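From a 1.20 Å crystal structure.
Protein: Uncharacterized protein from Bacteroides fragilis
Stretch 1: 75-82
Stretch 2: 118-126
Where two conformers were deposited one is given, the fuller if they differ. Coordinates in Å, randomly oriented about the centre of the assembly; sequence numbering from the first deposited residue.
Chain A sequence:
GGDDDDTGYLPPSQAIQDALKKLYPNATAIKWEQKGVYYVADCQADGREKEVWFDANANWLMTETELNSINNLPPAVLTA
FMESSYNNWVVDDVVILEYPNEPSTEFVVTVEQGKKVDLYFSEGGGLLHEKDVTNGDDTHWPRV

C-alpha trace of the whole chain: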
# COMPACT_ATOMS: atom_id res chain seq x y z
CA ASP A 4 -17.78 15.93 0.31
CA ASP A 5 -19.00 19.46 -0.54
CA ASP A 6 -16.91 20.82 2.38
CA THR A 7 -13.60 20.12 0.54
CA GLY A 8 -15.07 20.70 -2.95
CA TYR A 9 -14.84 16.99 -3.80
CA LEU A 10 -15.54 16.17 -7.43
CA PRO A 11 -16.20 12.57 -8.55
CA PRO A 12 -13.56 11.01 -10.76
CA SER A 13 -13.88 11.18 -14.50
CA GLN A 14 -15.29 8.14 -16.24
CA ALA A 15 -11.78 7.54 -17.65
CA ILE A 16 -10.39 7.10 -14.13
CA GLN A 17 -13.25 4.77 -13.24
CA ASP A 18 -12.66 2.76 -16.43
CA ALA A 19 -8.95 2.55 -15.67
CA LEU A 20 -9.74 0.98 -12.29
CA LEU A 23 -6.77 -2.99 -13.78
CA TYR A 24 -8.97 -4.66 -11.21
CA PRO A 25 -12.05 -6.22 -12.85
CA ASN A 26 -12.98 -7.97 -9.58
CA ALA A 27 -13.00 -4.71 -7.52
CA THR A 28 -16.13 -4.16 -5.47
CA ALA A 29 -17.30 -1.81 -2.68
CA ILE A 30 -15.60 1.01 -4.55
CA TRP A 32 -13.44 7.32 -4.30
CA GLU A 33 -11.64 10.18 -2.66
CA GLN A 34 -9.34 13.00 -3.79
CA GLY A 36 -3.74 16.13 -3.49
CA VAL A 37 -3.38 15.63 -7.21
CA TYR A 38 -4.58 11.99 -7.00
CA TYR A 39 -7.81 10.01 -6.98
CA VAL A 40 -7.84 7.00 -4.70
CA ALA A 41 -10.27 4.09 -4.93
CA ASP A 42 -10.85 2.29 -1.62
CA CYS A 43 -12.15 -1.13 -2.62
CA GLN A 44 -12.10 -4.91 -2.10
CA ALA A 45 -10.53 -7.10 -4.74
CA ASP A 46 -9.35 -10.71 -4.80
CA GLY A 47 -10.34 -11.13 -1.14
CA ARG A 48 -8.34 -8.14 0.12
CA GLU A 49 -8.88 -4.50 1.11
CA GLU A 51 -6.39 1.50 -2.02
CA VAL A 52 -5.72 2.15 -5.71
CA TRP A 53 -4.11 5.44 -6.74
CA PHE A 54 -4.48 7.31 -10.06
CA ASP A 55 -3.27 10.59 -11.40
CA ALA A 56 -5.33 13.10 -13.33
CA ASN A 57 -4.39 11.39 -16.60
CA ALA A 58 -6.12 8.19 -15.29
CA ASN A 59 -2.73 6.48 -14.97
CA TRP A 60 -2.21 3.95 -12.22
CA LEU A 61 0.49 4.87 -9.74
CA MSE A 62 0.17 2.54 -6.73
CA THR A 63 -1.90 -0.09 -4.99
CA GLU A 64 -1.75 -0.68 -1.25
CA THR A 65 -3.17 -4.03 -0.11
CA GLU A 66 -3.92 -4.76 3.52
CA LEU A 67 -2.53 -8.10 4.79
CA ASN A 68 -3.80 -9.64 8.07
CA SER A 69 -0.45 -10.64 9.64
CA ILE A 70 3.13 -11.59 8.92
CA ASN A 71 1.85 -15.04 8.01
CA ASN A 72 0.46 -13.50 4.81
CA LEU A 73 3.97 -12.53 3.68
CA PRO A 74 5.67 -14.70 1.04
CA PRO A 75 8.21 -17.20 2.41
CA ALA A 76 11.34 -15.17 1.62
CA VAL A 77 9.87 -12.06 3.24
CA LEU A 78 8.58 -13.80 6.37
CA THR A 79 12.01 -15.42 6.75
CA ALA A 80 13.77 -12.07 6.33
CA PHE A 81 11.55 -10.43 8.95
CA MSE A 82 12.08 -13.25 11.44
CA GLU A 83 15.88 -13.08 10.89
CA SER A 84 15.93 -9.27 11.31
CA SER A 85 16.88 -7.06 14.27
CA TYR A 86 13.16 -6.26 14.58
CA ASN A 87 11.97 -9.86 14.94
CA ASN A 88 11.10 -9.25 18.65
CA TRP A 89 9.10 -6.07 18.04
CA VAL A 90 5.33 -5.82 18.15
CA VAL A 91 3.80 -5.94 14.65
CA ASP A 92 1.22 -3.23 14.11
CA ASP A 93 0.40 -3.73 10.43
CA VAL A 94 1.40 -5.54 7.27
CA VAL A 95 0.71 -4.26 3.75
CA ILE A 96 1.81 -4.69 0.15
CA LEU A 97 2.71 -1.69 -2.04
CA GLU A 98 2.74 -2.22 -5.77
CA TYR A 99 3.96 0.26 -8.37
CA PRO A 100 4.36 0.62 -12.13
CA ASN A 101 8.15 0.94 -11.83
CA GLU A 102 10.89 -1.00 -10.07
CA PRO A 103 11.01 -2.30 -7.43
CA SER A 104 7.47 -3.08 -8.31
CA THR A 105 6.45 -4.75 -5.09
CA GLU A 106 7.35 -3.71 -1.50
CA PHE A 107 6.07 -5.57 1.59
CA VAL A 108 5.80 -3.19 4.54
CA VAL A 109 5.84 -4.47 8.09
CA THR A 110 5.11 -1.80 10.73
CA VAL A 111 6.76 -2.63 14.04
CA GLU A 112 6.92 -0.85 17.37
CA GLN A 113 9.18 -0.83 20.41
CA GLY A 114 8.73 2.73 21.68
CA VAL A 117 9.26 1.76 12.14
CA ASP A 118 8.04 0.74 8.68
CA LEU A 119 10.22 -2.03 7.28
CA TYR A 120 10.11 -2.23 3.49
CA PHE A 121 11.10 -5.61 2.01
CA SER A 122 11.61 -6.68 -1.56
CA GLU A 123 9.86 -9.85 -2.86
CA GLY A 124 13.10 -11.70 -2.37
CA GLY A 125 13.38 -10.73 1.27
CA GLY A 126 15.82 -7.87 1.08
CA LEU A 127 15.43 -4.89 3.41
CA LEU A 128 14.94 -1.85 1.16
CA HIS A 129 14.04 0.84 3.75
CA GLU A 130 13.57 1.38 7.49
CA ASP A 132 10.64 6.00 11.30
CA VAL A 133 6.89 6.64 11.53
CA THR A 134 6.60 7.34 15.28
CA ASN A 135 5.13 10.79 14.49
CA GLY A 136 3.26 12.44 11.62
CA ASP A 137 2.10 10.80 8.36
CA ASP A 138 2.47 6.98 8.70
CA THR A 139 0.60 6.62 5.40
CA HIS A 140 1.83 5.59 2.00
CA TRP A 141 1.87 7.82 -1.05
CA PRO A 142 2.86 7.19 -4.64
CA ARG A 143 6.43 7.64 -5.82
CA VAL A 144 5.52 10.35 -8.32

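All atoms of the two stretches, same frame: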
# COMPACT_ATOMS: atom_id res chain seq x y z
N PRO A 75 7.17 -16.54 1.63
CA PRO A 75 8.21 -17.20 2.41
C PRO A 75 9.52 -16.40 2.59
O PRO A 75 10.03 -16.30 3.69
CB PRO A 75 8.39 -18.51 1.65
CG PRO A 75 7.02 -18.78 1.15
CD PRO A 75 6.48 -17.47 0.73
N ALA A 76 10.07 -15.86 1.50
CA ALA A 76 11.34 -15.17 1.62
C ALA A 76 11.24 -13.94 2.51
O ALA A 76 12.21 -13.54 3.16
CB ALA A 76 11.88 -14.76 0.23
N VAL A 77 10.08 -13.29 2.49
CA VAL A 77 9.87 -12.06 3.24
C VAL A 77 9.63 -12.38 4.71
O VAL A 77 10.18 -11.74 5.59
CB VAL A 77 8.76 -11.21 2.65
CG1 VAL A 77 8.56 -9.92 3.45
CG2 VAL A 77 9.09 -10.86 1.20
N LEU A 78 8.78 -13.38 4.98
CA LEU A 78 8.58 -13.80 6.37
C LEU A 78 9.92 -14.21 7.00
O LEU A 78 10.22 -13.82 8.12
CB LEU A 78 7.57 -14.95 6.43
CG LEU A 78 7.33 -15.50 7.86
CD1 LEU A 78 6.78 -14.45 8.78
CD2 LEU A 78 6.44 -16.77 7.76
N THR A 79 10.70 -14.99 6.27
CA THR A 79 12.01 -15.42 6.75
C THR A 79 12.89 -14.20 7.05
O THR A 79 13.48 -14.13 8.12
CB THR A 79 12.70 -16.36 5.74
OG1 THR A 79 11.94 -17.56 5.60
CG2 THR A 79 14.13 -16.69 6.15
N ALA A 80 12.94 -13.26 6.13
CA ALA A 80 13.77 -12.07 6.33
C ALA A 80 13.34 -11.30 7.57
O ALA A 80 14.15 -10.82 8.36
CB ALA A 80 13.73 -11.18 5.10
N PHE A 81 12.03 -11.15 7.77
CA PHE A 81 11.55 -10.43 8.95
C PHE A 81 11.98 -11.17 10.21
O PHE A 81 12.47 -10.56 11.17
CB PHE A 81 10.04 -10.25 8.92
CG PHE A 81 9.51 -9.64 10.19
CD1 PHE A 81 9.83 -8.33 10.52
CD2 PHE A 81 8.85 -10.39 11.13
CE1 PHE A 81 9.47 -7.79 11.71
CE2 PHE A 81 8.46 -9.85 12.30
CZ PHE A 81 8.78 -8.57 12.62
N MSE A 82 11.77 -12.48 10.24
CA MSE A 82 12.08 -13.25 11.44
C MSE A 82 13.57 -13.36 11.73
O MSE A 82 13.95 -13.63 12.88
CB MSE A 82 11.43 -14.61 11.35
CG MSE A 82 9.94 -14.54 11.42
SE MSE A 82 9.13 -16.28 11.63
CE MSE A 82 9.61 -16.60 13.46
N ASP A 118 8.53 1.48 9.85
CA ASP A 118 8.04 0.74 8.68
C ASP A 118 9.22 0.09 8.00
O ASP A 118 10.15 0.77 7.56
CB ASP A 118 7.37 1.69 7.67
CG ASP A 118 5.92 2.00 7.99
OD1 ASP A 118 5.35 1.38 8.90
OD2 ASP A 118 5.36 2.89 7.29
N LEU A 119 9.19 -1.23 7.92
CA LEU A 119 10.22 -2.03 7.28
C LEU A 119 9.72 -2.40 5.91
O LEU A 119 8.70 -3.05 5.77
CB LEU A 119 10.47 -3.30 8.09
CG LEU A 119 10.82 -3.13 9.56
CD1 LEU A 119 10.87 -4.49 10.24
CD2 LEU A 119 12.14 -2.38 9.70
N TYR A 120 10.46 -1.98 4.88
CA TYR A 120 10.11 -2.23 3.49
C TYR A 120 11.00 -3.34 2.97
O TYR A 120 12.22 -3.19 2.92
CB TYR A 120 10.32 -1.01 2.60
CG TYR A 120 9.42 0.17 2.83
CD1 TYR A 120 9.45 0.88 4.00
CD2 TYR A 120 8.54 0.59 1.83
CE1 TYR A 120 8.61 2.00 4.20
CE2 TYR A 120 7.71 1.69 2.01
CZ TYR A 120 7.73 2.36 3.19
OH TYR A 120 6.90 3.47 3.37
N PHE A 121 10.38 -4.45 2.55
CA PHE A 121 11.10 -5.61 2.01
C PHE A 121 10.78 -5.81 0.53
O PHE A 121 9.64 -5.68 0.10
CB PHE A 121 10.70 -6.88 2.75
CG PHE A 121 11.12 -6.93 4.17
CD1 PHE A 121 12.37 -7.40 4.52
CD2 PHE A 121 10.25 -6.56 5.17
CE1 PHE A 121 12.77 -7.47 5.84
CE2 PHE A 121 10.63 -6.65 6.50
CZ PHE A 121 11.88 -7.09 6.84
N SER A 122 11.80 -6.21 -0.21
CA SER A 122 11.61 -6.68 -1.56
C SER A 122 10.96 -8.06 -1.53
O SER A 122 10.96 -8.76 -0.51
CB SER A 122 12.95 -6.78 -2.29
OG SER A 122 13.72 -7.81 -1.70
N GLU A 123 10.46 -8.50 -2.68
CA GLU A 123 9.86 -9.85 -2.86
C GLU A 123 10.81 -10.95 -2.46
O GLU A 123 10.40 -11.99 -1.96
CB GLU A 123 9.51 -10.07 -4.33
CG GLU A 123 8.35 -9.28 -4.81
CD GLU A 123 7.82 -9.85 -6.12
OE1 GLU A 123 8.66 -10.33 -6.92
OE2 GLU A 123 6.58 -9.86 -6.30
N GLY A 124 12.11 -10.72 -2.72
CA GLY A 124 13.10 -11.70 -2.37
C GLY A 124 13.60 -11.66 -0.95
O GLY A 124 14.53 -12.39 -0.60
N GLY A 125 13.05 -10.79 -0.11
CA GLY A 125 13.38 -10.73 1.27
C GLY A 125 14.49 -9.78 1.62
O GLY A 125 15.02 -9.82 2.72
N GLY A 126 14.82 -8.88 0.75
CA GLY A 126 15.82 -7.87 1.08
C GLY A 126 15.23 -6.64 1.75
O GLY A 126 14.13 -6.22 1.38

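The contact joins a helix, 75-82, to the strand residues D118 to F121 and the tight turn that follows. The two axes approach no closer than 10.1 Å, and their N-to-C directions differ by 137°. No hydrogen bond crosses between the stretches; the contact consists of apolar packing and close van der Waals approaches involving the backbone, with 364 Å² of surface buried in all.

Along the strand the side chains alternate in direction. D118 is buried and out of reach of the helix; its OD1 is hydrogen-bonded elsewhere in the structure. L119 points toward the helix and brings CD1 to 3.9 Å from F81 CE1, meeting the edge of the F81 ring. A branched aliphatic side chain suits this position because it covers an aromatic edge without requiring any polar partner. Y120, the next residue, is again out of reach.

F121 makes the broadest apolar contact of the strand. Its CA-to-CB bond points toward the helix, and with chi1 at -67° (m) the ring spans several helix residues. V77 CG1 lies 3.8 Å from F121 CB, A80 CB is 3.9 Å from F121 CE1, and F121 CZ is 4.0 Å from F81 CA and 4.2 Å from F81 CB. The same CZ lies at the edge of the F81 ring, near its plane. A large flat side chain is well suited to bridge V77, A80 and F81.

S122 opens a type I turn that ends at G125, and its work is mostly internal. Its backbone N donates to G126 O (2.8 Å), its O accepts from G125 N (2.9 Å), and its OG accepts from G126 N (2.9 Å); a short hydroxyl in the p rotamer is well placed to tie the turn together in this way. Its carbonyl also meets the helix, with S122 O 3.3 Å from V77 CG2. That methyl also lies 3.6 Å from E123 O, so the valine sits against the turn's backbone as well as the phenylalanine.

The CA-to-CB bond of E123 points away from the helix, and its charged side chain comes no nearer than 5.6 Å to it; the residue is exposed, which suits a charge. It makes contact through its backbone: E123 O is 3.8 Å from A76 CB. G124 likewise contributes its carbonyl, with G124 O 3.7 Å from A76 CB.

G125 is where the backbones come closest, its CA 4.2 Å from V77 CA. G125 CA makes a C-H...O contact with A76 O at 3.6 Å, and G125 O lies just 3.0 Å from A80 CB. A CB here would fall 2.5 Å from A76 O, a clash, and the phi/psi of 91/17 would also jam it against the preceding carbonyl. Glycine thus answers both demands, while A76 and A80 meet the turn with side chains that are single methyl groups.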